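Local coordinates for protein CmeC (PDB 4MT4) that probably forms the outer membrane channel of a multidrug efflux system, as a trimeric member of the outer membrane factor family, at residues Ile369-Tyr383 with Ile431-Ala445. Numbering follows the deposited sequence.
Sequences IRYALVARKTIRLQY and IKYSYANSIVDVIKA
A water between the helices bridges A372 and S438, donating one proton to A372 O at 2.7 Å and the other to S438 O at 2.6 Å, and so ties two backbone carbonyls of facing helices together. The small side chains of A372 and S438 suit places where the backbones come close. Directly between the helices, the one side-chain hydrogen bond runs from R376 NH1 to Y435 OH, 3.2 Å long and somewhat bent at 145°, with the hydroxyl at the edge of the guanidinium and in its plane. R376 bends at chi2 and chi3 (chi2 -76°), which lays its chain alongside Y435 as a knob among Y435, S438, I439 and V442; its CD meets I439 CD1. Its NH2 serves E26 and the carbonyl of G21, so the long, flexible arginine both fills a hole and carries its charge out to a carboxylate. R380 lays apolar methylenes against Y435, CB by CE1 and CD 3.4 Å from OH, while its charged NH1 goes to D384. I379 is the second knob, set among I431, S434, Y435 and S438: its CG2 presses on Y435 CB (3.6 Å) near the ring's edge and CD1 reaches S438 CB. Farther along, K432 lays its methylene CG against Y383 CE2 at 3.6 Å, using the apolar part of a lysine. Toward the other end A372 CB packs on V442 CG2 (4.0 Å), and I369 CG1 lies against A445 CB. The two segments run roughly antiparallel, at 153°, with their axes 8.6 Å apart at closest approach; they belong to the long helices 339-405 and 411-445 in the α-helical barrel of this family. Y433, A436, N437 and V440 face helix 129-195, while R370 and V374 meet a second subunit.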
loop_
_atom_site.group_PDB
_atom_site.type_symbol
_atom_site.label_atom_id
_atom_site.label_comp_id
_atom_site.label_asym_id
_atom_site.label_seq_id
_atom_site.Cartn_x
_atom_site.Cartn_y
_atom_site.Cartn_z
ATOM N N ILE B 369 -17.236 -2.300 -14.770
ATOM C CA ILE B 369 -18.119 -1.981 -15.889
ATOM C C ILE B 369 -19.585 -2.202 -15.522
ATOM O O ILE B 369 -20.446 -1.386 -15.859
ATOM C CB ILE B 369 -17.765 -2.818 -17.141
ATOM C CG1 ILE B 369 -16.417 -2.368 -17.712
ATOM C CG2 ILE B 369 -18.852 -2.701 -18.204
ATOM C CD1 ILE B 369 -15.953 -3.189 -18.897
ATOM N N ARG B 370 -19.864 -3.298 -14.824
ATOM C CA ARG B 370 -21.225 -3.585 -14.378
ATOM C C ARG B 370 -21.754 -2.493 -13.456
ATOM O O ARG B 370 -22.868 -2.005 -13.635
ATOM C CB ARG B 370 -21.292 -4.932 -13.657
ATOM C CG ARG B 370 -22.659 -5.228 -13.052
ATOM C CD ARG B 370 -22.649 -6.490 -12.203
ATOM N NE ARG B 370 -23.998 -6.897 -11.818
ATOM C CZ ARG B 370 -24.338 -8.139 -11.484
ATOM N NH1 ARG B 370 -23.429 -9.105 -11.494
ATOM N NH2 ARG B 370 -25.590 -8.418 -11.148
ATOM N N TYR B 371 -20.949 -2.116 -12.467
ATOM C CA TYR B 371 -21.364 -1.112 -11.498
ATOM C C TYR B 371 -21.512 0.259 -12.146
ATOM O O TYR B 371 -22.501 0.952 -11.919
ATOM C CB TYR B 371 -20.375 -1.030 -10.332
ATOM C CG TYR B 371 -20.837 -0.098 -9.235
ATOM C CD1 TYR B 371 -21.750 -0.523 -8.280
ATOM C CD2 TYR B 371 -20.372 1.209 -9.162
ATOM C CE1 TYR B 371 -22.183 0.323 -7.279
ATOM C CE2 TYR B 371 -20.801 2.063 -8.165
ATOM C CZ TYR B 371 -21.707 1.613 -7.226
ATOM O OH TYR B 371 -22.140 2.455 -6.228
ATOM N N ALA B 372 -20.529 0.644 -12.955
ATOM C CA ALA B 372 -20.534 1.953 -13.600
ATOM C C ALA B 372 -21.774 2.150 -14.468
ATOM O O ALA B 372 -22.370 3.225 -14.476
ATOM C CB ALA B 372 -19.276 2.137 -14.430
ATOM N N LEU B 373 -22.159 1.102 -15.189
ATOM C CA LEU B 373 -23.326 1.158 -16.061
ATOM C C LEU B 373 -24.624 1.244 -15.263
ATOM O O LEU B 373 -25.493 2.064 -15.567
ATOM C CB LEU B 373 -23.364 -0.060 -16.985
ATOM C CG LEU B 373 -22.330 -0.076 -18.110
ATOM C CD1 LEU B 373 -22.389 -1.387 -18.882
ATOM C CD2 LEU B 373 -22.529 1.111 -19.046
ATOM N N VAL B 374 -24.751 0.396 -14.246
ATOM C CA VAL B 374 -25.953 0.374 -13.419
ATOM C C VAL B 374 -26.080 1.652 -12.594
ATOM O O VAL B 374 -27.165 2.218 -12.476
ATOM C CB VAL B 374 -25.974 -0.849 -12.480
ATOM C CG1 VAL B 374 -27.148 -0.771 -11.521
ATOM C CG2 VAL B 374 -26.038 -2.136 -13.289
ATOM N N ALA B 375 -24.964 2.106 -12.032
ATOM C CA ALA B 375 -24.961 3.319 -11.220
ATOM C C ALA B 375 -25.356 4.535 -12.045
ATOM O O ALA B 375 -26.114 5.384 -11.586
ATOM C CB ALA B 375 -23.595 3.537 -10.583
ATOM N N ARG B 376 -24.846 4.604 -13.271
ATOM C CA ARG B 376 -25.099 5.741 -14.150
ATOM C C ARG B 376 -26.597 5.938 -14.396
ATOM O O ARG B 376 -27.110 7.053 -14.276
ATOM C CB ARG B 376 -24.359 5.550 -15.479
ATOM C CG ARG B 376 -24.018 6.833 -16.232
ATOM C CD ARG B 376 -25.235 7.425 -16.929
ATOM N NE ARG B 376 -25.978 6.411 -17.673
ATOM C CZ ARG B 376 -27.194 6.594 -18.179
ATOM N NH1 ARG B 376 -27.815 7.755 -18.018
ATOM N NH2 ARG B 376 -27.792 5.614 -18.841
ATOM N N LYS B 377 -27.292 4.856 -14.732
ATOM C CA LYS B 377 -28.714 4.938 -15.042
ATOM C C LYS B 377 -29.570 5.060 -13.781
ATOM O O LYS B 377 -30.665 5.617 -13.820
ATOM C CB LYS B 377 -29.157 3.722 -15.863
ATOM C CG LYS B 377 -29.141 2.400 -15.111
ATOM C CD LYS B 377 -29.707 1.278 -15.971
ATOM C CE LYS B 377 -29.813 -0.024 -15.193
ATOM N NZ LYS B 377 -30.358 -1.124 -16.037
ATOM N N THR B 378 -29.069 4.547 -12.662
ATOM C CA THR B 378 -29.800 4.633 -11.403
ATOM C C THR B 378 -29.740 6.049 -10.841
ATOM O O THR B 378 -30.742 6.582 -10.362
ATOM C CB THR B 378 -29.255 3.645 -10.355
ATOM O OG1 THR B 378 -29.347 2.309 -10.862
ATOM C CG2 THR B 378 -30.054 3.744 -9.062
ATOM N N ILE B 379 -28.559 6.656 -10.907
ATOM C CA ILE B 379 -28.374 8.025 -10.445
ATOM C C ILE B 379 -29.117 8.990 -11.372
ATOM O O ILE B 379 -29.543 10.071 -10.956
ATOM C CB ILE B 379 -26.874 8.392 -10.364
ATOM C CG1 ILE B 379 -26.156 7.486 -9.363
ATOM C CG2 ILE B 379 -26.688 9.833 -9.934
ATOM C CD1 ILE B 379 -24.655 7.662 -9.345
ATOM N N ARG B 380 -29.295 8.582 -12.626
ATOM C CA ARG B 380 -30.082 9.362 -13.577
ATOM C C ARG B 380 -31.524 9.492 -13.094
ATOM O O ARG B 380 -32.144 10.549 -13.228
ATOM C CB ARG B 380 -30.046 8.721 -14.966
ATOM C CG ARG B 380 -30.864 9.460 -16.012
ATOM C CD ARG B 380 -30.417 10.906 -16.147
ATOM N NE ARG B 380 -31.210 11.627 -17.137
ATOM C CZ ARG B 380 -32.358 12.242 -16.870
ATOM N NH1 ARG B 380 -32.852 12.224 -15.640
ATOM N NH2 ARG B 380 -33.013 12.874 -17.834
ATOM N N LEU B 381 -32.050 8.411 -12.525
ATOM C CA LEU B 381 -33.380 8.426 -11.933
ATOM C C LEU B 381 -33.394 9.307 -10.690
ATOM O O LEU B 381 -34.338 10.064 -10.466
ATOM C CB LEU B 381 -33.832 7.008 -11.576
ATOM C CG LEU B 381 -33.999 6.022 -12.732
ATOM C CD1 LEU B 381 -34.405 4.652 -12.210
ATOM C CD2 LEU B 381 -35.019 6.541 -13.733
ATOM N N GLN B 382 -32.334 9.199 -9.892
ATOM C CA GLN B 382 -32.192 9.988 -8.673
ATOM C C GLN B 382 -32.174 11.483 -8.964
ATOM O O GLN B 382 -32.592 12.288 -8.131
ATOM C CB GLN B 382 -30.917 9.596 -7.925
ATOM C CG GLN B 382 -30.952 8.209 -7.307
ATOM C CD GLN B 382 -29.717 7.912 -6.480
ATOM O OE1 GLN B 382 -29.814 7.486 -5.331
ATOM N NE2 GLN B 382 -28.546 8.132 -7.066
ATOM N N TYR B 383 -31.685 11.851 -10.145
ATOM C CA TYR B 383 -31.635 13.250 -10.554
ATOM C C TYR B 383 -33.038 13.841 -10.610
ATOM O O TYR B 383 -33.285 14.932 -10.096
ATOM C CB TYR B 383 -30.949 13.390 -11.914
ATOM C CG TYR B 383 -30.476 14.791 -12.228
ATOM C CD1 TYR B 383 -31.355 15.753 -12.714
ATOM C CD2 TYR B 383 -29.149 15.151 -12.042
ATOM C CE1 TYR B 383 -30.922 17.035 -13.003
ATOM C CE2 TYR B 383 -28.707 16.430 -12.330
ATOM C CZ TYR B 383 -29.598 17.367 -12.810
ATOM O OH TYR B 383 -29.161 18.641 -13.095
ATOM N N ILE B 431 -26.547 14.750 -5.575
ATOM C CA ILE B 431 -26.954 13.840 -6.641
ATOM C C ILE B 431 -26.487 14.361 -7.996
ATOM O O ILE B 431 -26.040 13.595 -8.851
ATOM C CB ILE B 431 -28.488 13.649 -6.668
ATOM C CG1 ILE B 431 -28.960 12.947 -5.395
ATOM C CG2 ILE B 431 -28.917 12.856 -7.896
ATOM C CD1 ILE B 431 -28.403 11.555 -5.220
ATOM N N LYS B 432 -26.584 15.674 -8.172
ATOM C CA LYS B 432 -26.251 16.328 -9.432
ATOM C C LYS B 432 -24.818 16.039 -9.879
ATOM O O LYS B 432 -24.569 15.749 -11.051
ATOM C CB LYS B 432 -26.459 17.836 -9.303
ATOM C CG LYS B 432 -26.378 18.601 -10.612
ATOM C CD LYS B 432 -26.712 20.066 -10.392
ATOM C CE LYS B 432 -28.039 20.224 -9.661
ATOM N NZ LYS B 432 -28.335 21.642 -9.310
ATOM N N TYR B 433 -23.882 16.110 -8.937
ATOM C CA TYR B 433 -22.468 15.936 -9.252
ATOM C C TYR B 433 -22.018 14.500 -9.019
ATOM O O TYR B 433 -20.939 14.100 -9.451
ATOM C CB TYR B 433 -21.620 16.914 -8.438
ATOM C CG TYR B 433 -21.909 18.353 -8.794
ATOM C CD1 TYR B 433 -21.216 18.991 -9.814
ATOM C CD2 TYR B 433 -22.896 19.066 -8.128
ATOM C CE1 TYR B 433 -21.490 20.303 -10.151
ATOM C CE2 TYR B 433 -23.178 20.374 -8.456
ATOM C CZ TYR B 433 -22.474 20.991 -9.467
ATOM O OH TYR B 433 -22.758 22.296 -9.792
ATOM N N SER B 434 -22.853 13.725 -8.336
ATOM C CA SER B 434 -22.644 12.286 -8.272
ATOM C C SER B 434 -22.983 11.690 -9.627
ATOM O O SER B 434 -22.436 10.660 -10.018
ATOM C CB SER B 434 -23.493 11.643 -7.174
ATOM O OG SER B 434 -23.084 12.082 -5.890
ATOM N N TYR B 435 -23.890 12.347 -10.342
ATOM C CA TYR B 435 -24.254 11.920 -11.686
ATOM C C TYR B 435 -23.173 12.314 -12.682
ATOM O O TYR B 435 -22.890 11.577 -13.625
ATOM C CB TYR B 435 -25.598 12.516 -12.113
ATOM C CG TYR B 435 -26.030 12.057 -13.489
ATOM C CD1 TYR B 435 -26.517 10.770 -13.688
ATOM C CD2 TYR B 435 -25.942 12.902 -14.588
ATOM C CE1 TYR B 435 -26.905 10.341 -14.944
ATOM C CE2 TYR B 435 -26.329 12.479 -15.846
ATOM C CZ TYR B 435 -26.811 11.199 -16.019
ATOM O OH TYR B 435 -27.199 10.776 -17.273
ATOM N N ALA B 436 -22.580 13.485 -12.466
ATOM C CA ALA B 436 -21.476 13.952 -13.297
ATOM C C ALA B 436 -20.292 13.000 -13.175
ATOM O O ALA B 436 -19.668 12.638 -14.172
ATOM C CB ALA B 436 -21.070 15.365 -12.905
ATOM N N ASN B 437 -19.996 12.591 -11.945
ATOM C CA ASN B 437 -18.917 11.647 -11.688
ATOM C C ASN B 437 -19.275 10.231 -12.126
ATOM O O ASN B 437 -18.392 9.403 -12.356
ATOM C CB ASN B 437 -18.543 11.650 -10.204
ATOM C CG ASN B 437 -17.847 12.928 -9.780
ATOM O OD1 ASN B 437 -17.421 13.723 -10.617
ATOM N ND2 ASN B 437 -17.716 13.126 -8.473
ATOM N N SER B 438 -20.570 9.954 -12.233
ATOM C CA SER B 438 -21.030 8.652 -12.701
ATOM C C SER B 438 -20.739 8.513 -14.189
ATOM O O SER B 438 -20.478 7.416 -14.682
ATOM C CB SER B 438 -22.524 8.463 -12.430
ATOM O OG SER B 438 -23.310 9.237 -13.319
ATOM N N ILE B 439 -20.786 9.636 -14.899
ATOM C CA ILE B 439 -20.440 9.666 -16.315
ATOM C C ILE B 439 -18.969 9.313 -16.496
ATOM O O ILE B 439 -18.608 8.521 -17.364
ATOM C CB ILE B 439 -20.712 11.048 -16.944
ATOM C CG1 ILE B 439 -22.177 11.444 -16.761
ATOM C CG2 ILE B 439 -20.346 11.045 -18.417
ATOM C CD1 ILE B 439 -23.150 10.505 -17.435
ATOM N N VAL B 440 -18.128 9.908 -15.657
ATOM C CA VAL B 440 -16.690 9.686 -15.701
ATOM C C VAL B 440 -16.336 8.227 -15.413
ATOM O O VAL B 440 -15.476 7.648 -16.077
ATOM C CB VAL B 440 -15.957 10.597 -14.694
ATOM C CG1 VAL B 440 -14.455 10.366 -14.750
ATOM C CG2 VAL B 440 -16.284 12.054 -14.971
ATOM N N ASP B 441 -17.008 7.641 -14.424
ATOM C CA ASP B 441 -16.767 6.253 -14.045
ATOM C C ASP B 441 -17.012 5.301 -15.212
ATOM O O ASP B 441 -16.265 4.345 -15.409
ATOM C CB ASP B 441 -17.644 5.859 -12.854
ATOM C CG ASP B 441 -17.145 6.445 -11.546
ATOM O OD1 ASP B 441 -15.920 6.658 -11.419
ATOM O OD2 ASP B 441 -17.973 6.690 -10.642
ATOM N N VAL B 442 -18.062 5.571 -15.983
ATOM C CA VAL B 442 -18.365 4.786 -17.174
ATOM C C VAL B 442 -17.270 4.962 -18.219
ATOM O O VAL B 442 -16.761 3.986 -18.769
ATOM C CB VAL B 442 -19.722 5.183 -17.792
ATOM C CG1 VAL B 442 -19.937 4.457 -19.114
ATOM C CG2 VAL B 442 -20.854 4.888 -16.825
ATOM N N ILE B 443 -16.914 6.215 -18.483
ATOM C CA ILE B 443 -15.842 6.532 -19.419
ATOM C C ILE B 443 -14.526 5.888 -18.985
ATOM O O ILE B 443 -13.800 5.324 -19.804
ATOM C CB ILE B 443 -15.647 8.060 -19.553
ATOM C CG1 ILE B 443 -16.920 8.713 -20.100
ATOM C CG2 ILE B 443 -14.457 8.371 -20.448
ATOM C CD1 ILE B 443 -16.849 10.225 -20.186
ATOM N N LYS B 444 -14.236 5.965 -17.689
ATOM C CA LYS B 444 -13.021 5.380 -17.133
ATOM C C LYS B 444 -13.007 3.862 -17.279
ATOM O O LYS B 444 -11.981 3.267 -17.607
ATOM C CB LYS B 444 -12.874 5.754 -15.657
ATOM C CG LYS B 444 -11.592 5.247 -15.007
ATOM C CD LYS B 444 -11.726 5.155 -13.493
ATOM C CE LYS B 444 -12.157 6.478 -12.882
ATOM N NZ LYS B 444 -12.290 6.387 -11.401
ATOM N N ALA B 445 -14.156 3.239 -17.033
ATOM C CA ALA B 445 -14.268 1.783 -17.063
ATOM C C ALA B 445 -14.115 1.223 -18.473
ATOM O O ALA B 445 -13.755 0.061 -18.652
ATOM C CB ALA B 445 -15.596 1.346 -16.467
HETATM O O HOH W 1 -21.125 5.299 -13.361
#